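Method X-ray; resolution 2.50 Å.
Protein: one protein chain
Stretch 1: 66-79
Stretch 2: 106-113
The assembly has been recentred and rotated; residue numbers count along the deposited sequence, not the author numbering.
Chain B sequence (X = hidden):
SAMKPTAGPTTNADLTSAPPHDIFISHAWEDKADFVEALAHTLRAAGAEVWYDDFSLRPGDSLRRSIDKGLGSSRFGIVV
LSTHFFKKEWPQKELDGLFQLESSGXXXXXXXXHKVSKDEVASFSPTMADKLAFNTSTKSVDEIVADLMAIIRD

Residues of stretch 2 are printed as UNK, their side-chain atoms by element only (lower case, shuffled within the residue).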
# COMPACT_ATOMS: atom_id res chain seq x y z
N SER B 66 0.95 -1.74 -25.25
CA SER B 66 1.70 -2.75 -24.51
C SER B 66 1.01 -3.07 -23.19
O SER B 66 0.92 -4.23 -22.79
CB SER B 66 3.13 -2.27 -24.24
OG SER B 66 3.87 -3.26 -23.53
N ILE B 67 0.52 -2.03 -22.51
CA ILE B 67 -0.16 -2.18 -21.23
C ILE B 67 -1.48 -2.91 -21.41
O ILE B 67 -1.81 -3.80 -20.63
CB ILE B 67 -0.40 -0.81 -20.56
CG1 ILE B 67 0.93 -0.18 -20.17
CG2 ILE B 67 -1.24 -0.97 -19.30
CD1 ILE B 67 1.67 -0.91 -19.07
N ASP B 68 -2.24 -2.53 -22.44
CA ASP B 68 -3.53 -3.18 -22.71
C ASP B 68 -3.32 -4.67 -22.89
O ASP B 68 -3.99 -5.48 -22.27
CB ASP B 68 -4.17 -2.60 -23.98
CG ASP B 68 -4.52 -1.13 -23.84
OD1 ASP B 68 -5.32 -0.78 -22.95
OD2 ASP B 68 -4.00 -0.33 -24.64
N LYS B 69 -2.36 -5.01 -23.75
CA LYS B 69 -2.02 -6.40 -24.02
C LYS B 69 -1.69 -7.11 -22.72
O LYS B 69 -2.32 -8.12 -22.39
CB LYS B 69 -0.81 -6.46 -24.97
CG LYS B 69 -0.32 -7.88 -25.26
CD LYS B 69 0.96 -7.85 -26.09
CE LYS B 69 1.55 -9.25 -26.25
NZ LYS B 69 2.89 -9.20 -26.91
N GLY B 70 -0.71 -6.58 -21.99
CA GLY B 70 -0.31 -7.19 -20.73
C GLY B 70 -1.46 -7.41 -19.76
O GLY B 70 -1.54 -8.44 -19.09
N LEU B 71 -2.36 -6.44 -19.69
CA LEU B 71 -3.49 -6.52 -18.78
C LEU B 71 -4.59 -7.43 -19.32
O LEU B 71 -5.45 -7.88 -18.57
CB LEU B 71 -4.04 -5.12 -18.51
CG LEU B 71 -3.21 -4.27 -17.54
CD1 LEU B 71 -3.60 -2.81 -17.63
CD2 LEU B 71 -3.42 -4.79 -16.13
N GLY B 72 -4.53 -7.72 -20.61
CA GLY B 72 -5.53 -8.57 -21.22
C GLY B 72 -5.37 -10.05 -20.89
O GLY B 72 -6.32 -10.82 -21.04
N SER B 73 -4.18 -10.45 -20.44
CA SER B 73 -3.92 -11.85 -20.12
C SER B 73 -3.27 -12.02 -18.74
O SER B 73 -2.99 -13.15 -18.32
CB SER B 73 -2.99 -12.46 -21.17
OG SER B 73 -3.37 -12.06 -22.47
N SER B 74 -3.02 -10.92 -18.04
CA SER B 74 -2.39 -10.99 -16.73
C SER B 74 -3.31 -10.42 -15.67
O SER B 74 -4.24 -9.68 -15.97
CB SER B 74 -1.08 -10.20 -16.72
OG SER B 74 -0.25 -10.55 -17.81
N ARG B 75 -3.02 -10.76 -14.42
CA ARG B 75 -3.80 -10.28 -13.29
C ARG B 75 -3.31 -8.90 -12.90
O ARG B 75 -4.09 -7.98 -12.70
CB ARG B 75 -3.65 -11.25 -12.13
CG ARG B 75 -4.13 -12.65 -12.47
CD ARG B 75 -3.77 -13.66 -11.40
NE ARG B 75 -4.34 -13.30 -10.11
CZ ARG B 75 -4.21 -14.04 -9.01
NH1 ARG B 75 -3.53 -15.18 -9.07
NH2 ARG B 75 -4.74 -13.64 -7.87
N PHE B 76 -1.99 -8.77 -12.78
CA PHE B 76 -1.38 -7.50 -12.43
C PHE B 76 -0.20 -7.25 -13.36
O PHE B 76 0.30 -8.16 -14.02
CB PHE B 76 -0.87 -7.51 -10.98
CG PHE B 76 -1.95 -7.68 -9.95
CD1 PHE B 76 -2.88 -6.67 -9.72
CD2 PHE B 76 -2.04 -8.86 -9.21
CE1 PHE B 76 -3.89 -6.82 -8.75
CE2 PHE B 76 -3.04 -9.03 -8.24
CZ PHE B 76 -3.97 -8.00 -8.01
N GLY B 77 0.22 -6.00 -13.42
CA GLY B 77 1.35 -5.64 -14.24
C GLY B 77 2.29 -4.87 -13.36
O GLY B 77 1.87 -4.27 -12.38
N ILE B 78 3.57 -4.92 -13.71
CA ILE B 78 4.62 -4.21 -12.98
C ILE B 78 5.31 -3.32 -14.01
O ILE B 78 5.48 -3.72 -15.16
CB ILE B 78 5.72 -5.18 -12.41
CG1 ILE B 78 5.19 -5.97 -11.22
CG2 ILE B 78 6.95 -4.40 -11.98
CD1 ILE B 78 6.18 -7.01 -10.73
N VAL B 79 5.69 -2.12 -13.61
CA VAL B 79 6.42 -1.26 -14.52
C VAL B 79 7.69 -0.81 -13.80
O VAL B 79 7.63 -0.30 -12.68
CB VAL B 79 5.56 -0.03 -14.98
CG1 VAL B 79 5.28 0.90 -13.82
CG2 VAL B 79 6.29 0.71 -16.07
N UNK B 106 -7.48 -0.20 -5.73
CA UNK B 106 -6.12 -0.59 -6.05
C UNK B 106 -5.90 -0.54 -7.55
O UNK B 106 -6.84 -0.58 -8.34
n UNK B 106 -1.75 -2.97 -3.67
n UNK B 106 -3.98 -3.17 -3.15
c UNK B 106 -5.40 -3.39 -3.44
c UNK B 106 -3.00 -3.19 -4.05
c UNK B 106 -6.10 -2.15 -4.03
c UNK B 106 -5.85 -2.00 -5.52
n UNK B 106 -3.27 -3.44 -5.33
N UNK B 107 -4.63 -0.42 -7.95
CA UNK B 107 -4.27 -0.35 -9.35
C UNK B 107 -3.76 -1.71 -9.80
O UNK B 107 -3.25 -2.48 -8.99
o UNK B 107 -2.04 0.43 -8.75
c UNK B 107 -3.17 0.69 -9.57
N UNK B 108 -3.92 -2.02 -11.08
CA UNK B 108 -3.46 -3.30 -11.60
C UNK B 108 -2.03 -3.15 -12.11
O UNK B 108 -1.43 -4.11 -12.58
n UNK B 108 -7.30 -5.82 -15.92
n UNK B 108 -6.03 -6.01 -14.02
c UNK B 108 -6.39 -6.47 -15.21
c UNK B 108 -5.73 -4.32 -12.23
n UNK B 108 -5.86 -7.59 -15.69
c UNK B 108 -4.37 -3.81 -12.71
c UNK B 108 -6.57 -4.80 -13.40
N UNK B 109 -1.50 -1.94 -12.01
CA UNK B 109 -0.14 -1.68 -12.44
C UNK B 109 0.68 -1.19 -11.26
O UNK B 109 0.47 -0.09 -10.74
c UNK B 109 -0.09 -0.65 -13.58
c UNK B 109 -0.79 -1.22 -14.81
c UNK B 109 -0.76 -0.31 -16.01
c UNK B 109 1.36 -0.33 -13.93
N UNK B 110 1.61 -2.03 -10.82
CA UNK B 110 2.46 -1.72 -9.70
C UNK B 110 3.80 -1.22 -10.19
O UNK B 110 4.50 -1.90 -10.95
c UNK B 110 1.64 -4.84 -7.55
c UNK B 110 1.34 -3.63 -8.40
c UNK B 110 2.65 -2.97 -8.84
c UNK B 110 0.50 -2.63 -7.60
N UNK B 111 4.16 0.00 -9.81
CA UNK B 111 5.44 0.58 -10.23
C UNK B 111 6.55 0.24 -9.25
O UNK B 111 6.31 0.06 -8.05
c UNK B 111 5.14 2.08 -10.26
c UNK B 111 3.29 1.03 -9.20
c UNK B 111 4.24 2.24 -9.09
N UNK B 112 7.77 0.14 -9.76
CA UNK B 112 8.92 -0.15 -8.91
C UNK B 112 10.02 0.83 -9.29
O UNK B 112 10.55 0.76 -10.40
c UNK B 112 8.39 -2.61 -8.78
c UNK B 112 8.88 -4.05 -8.90
c UNK B 112 9.46 -1.58 -9.14
c UNK B 112 10.70 -1.81 -8.29
N UNK B 113 10.33 1.75 -8.39
CA UNK B 113 11.38 2.74 -8.63
C UNK B 113 12.70 2.01 -8.56
O UNK B 113 12.93 1.22 -7.65
c UNK B 113 9.13 8.62 -6.43
c UNK B 113 10.15 4.76 -7.69
n UNK B 113 8.08 5.53 -8.15
c UNK B 113 10.89 6.94 -6.48
c UNK B 113 10.43 8.20 -6.11
c UNK B 113 8.26 7.80 -7.12
c UNK B 113 11.33 3.84 -7.57
c UNK B 113 10.03 6.09 -7.18
c UNK B 113 8.72 6.54 -7.48
c UNK B 113 8.94 4.46 -8.28

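Position 106 has seven side-chain atoms: three carbons in a row, a nitrogen, then a carbon carrying two more nitrogens. Its CA-to-CB bond points toward stretch 1, but its side chain makes no contact with stretch 1. The group is a guanidinium, so the residue is Arg106.

Position 107 has one carbon and one oxygen. The side chain touches nothing on stretch 1. This is Ser107. Its OG donates a hydrogen bond to the backbone O of position 109, 3.2 Å away, within its own stretch.

Position 108 again has three carbons, a nitrogen and a carbon with two nitrogens. Its side chain reaches the backbone oxygens of Leu71, Ser74 and Arg75. It is Arg108. NE donates to Arg75 O at 3.1 Å, nearly straight at 166°. NH2 donates to Leu71 O at 2.9 Å and makes a weak bond to Ser74 O at 2.7 Å. The oxygens of Ser74 and Arg75 lie at the edge of the guanidinium, where its hydrogens point. Leu71 CD2 lies over one face, 3.5 Å from Arg108 CZ.

Position 109 has four carbons, forked at the first, with one arm two carbons long. The tip of the long arm lies against Ile67 and Leu71, and the short arm against Val79. This is Ile109. CD1 is 3.4 Å from Ile67 CG2 and 4.1 Å from Leu71 CD1. CG2 lies 4.1 Å from Val79 CG1.

Position 110 has four carbons forked at the second. Its side chain shares a sheet face with Ile78. This makes it Leu110. Its backbone N donates to Gly77 O at 2.7 Å, and its O accepts from Val79 N at 2.9 Å.

Position 111 has three carbons closing a ring onto the backbone nitrogen. It has no N-H to give, but its CB packs 3.8 Å from Val79 CG1. It is Pro111.

Position 112 has four carbons, forked at the first, with one two-carbon arm. The tip of that arm meets Ile78. This is Ile112. CD1 is 3.7 Å from Ile78 CG2, and the backbone N donates to Val79 O at 3.0 Å.

Position 113 has ten side-chain atoms: one carbon, then fused five- and six-membered rings holding eight carbons and one nitrogen. Its CA-to-CB bond points away from stretch 1; the end of the side chain comes nearer but makes no contact. It is Trp113.

The contact joins two parallel strands. Gly77, Ile78 and Val79 pair with Ile109, Leu110 and Pro111. The ladder starts where Gly77 N donates to Arg108 O at 2.6 Å. Ile109 extends the contact to the helix through apolar packing, while Arg108 binds the backbone oxygens of Leu71, in the helix, and of Ser74 (weakly) and Arg75, in the segment that follows.

Stretch 2, residues 106-113: RSRILPIW
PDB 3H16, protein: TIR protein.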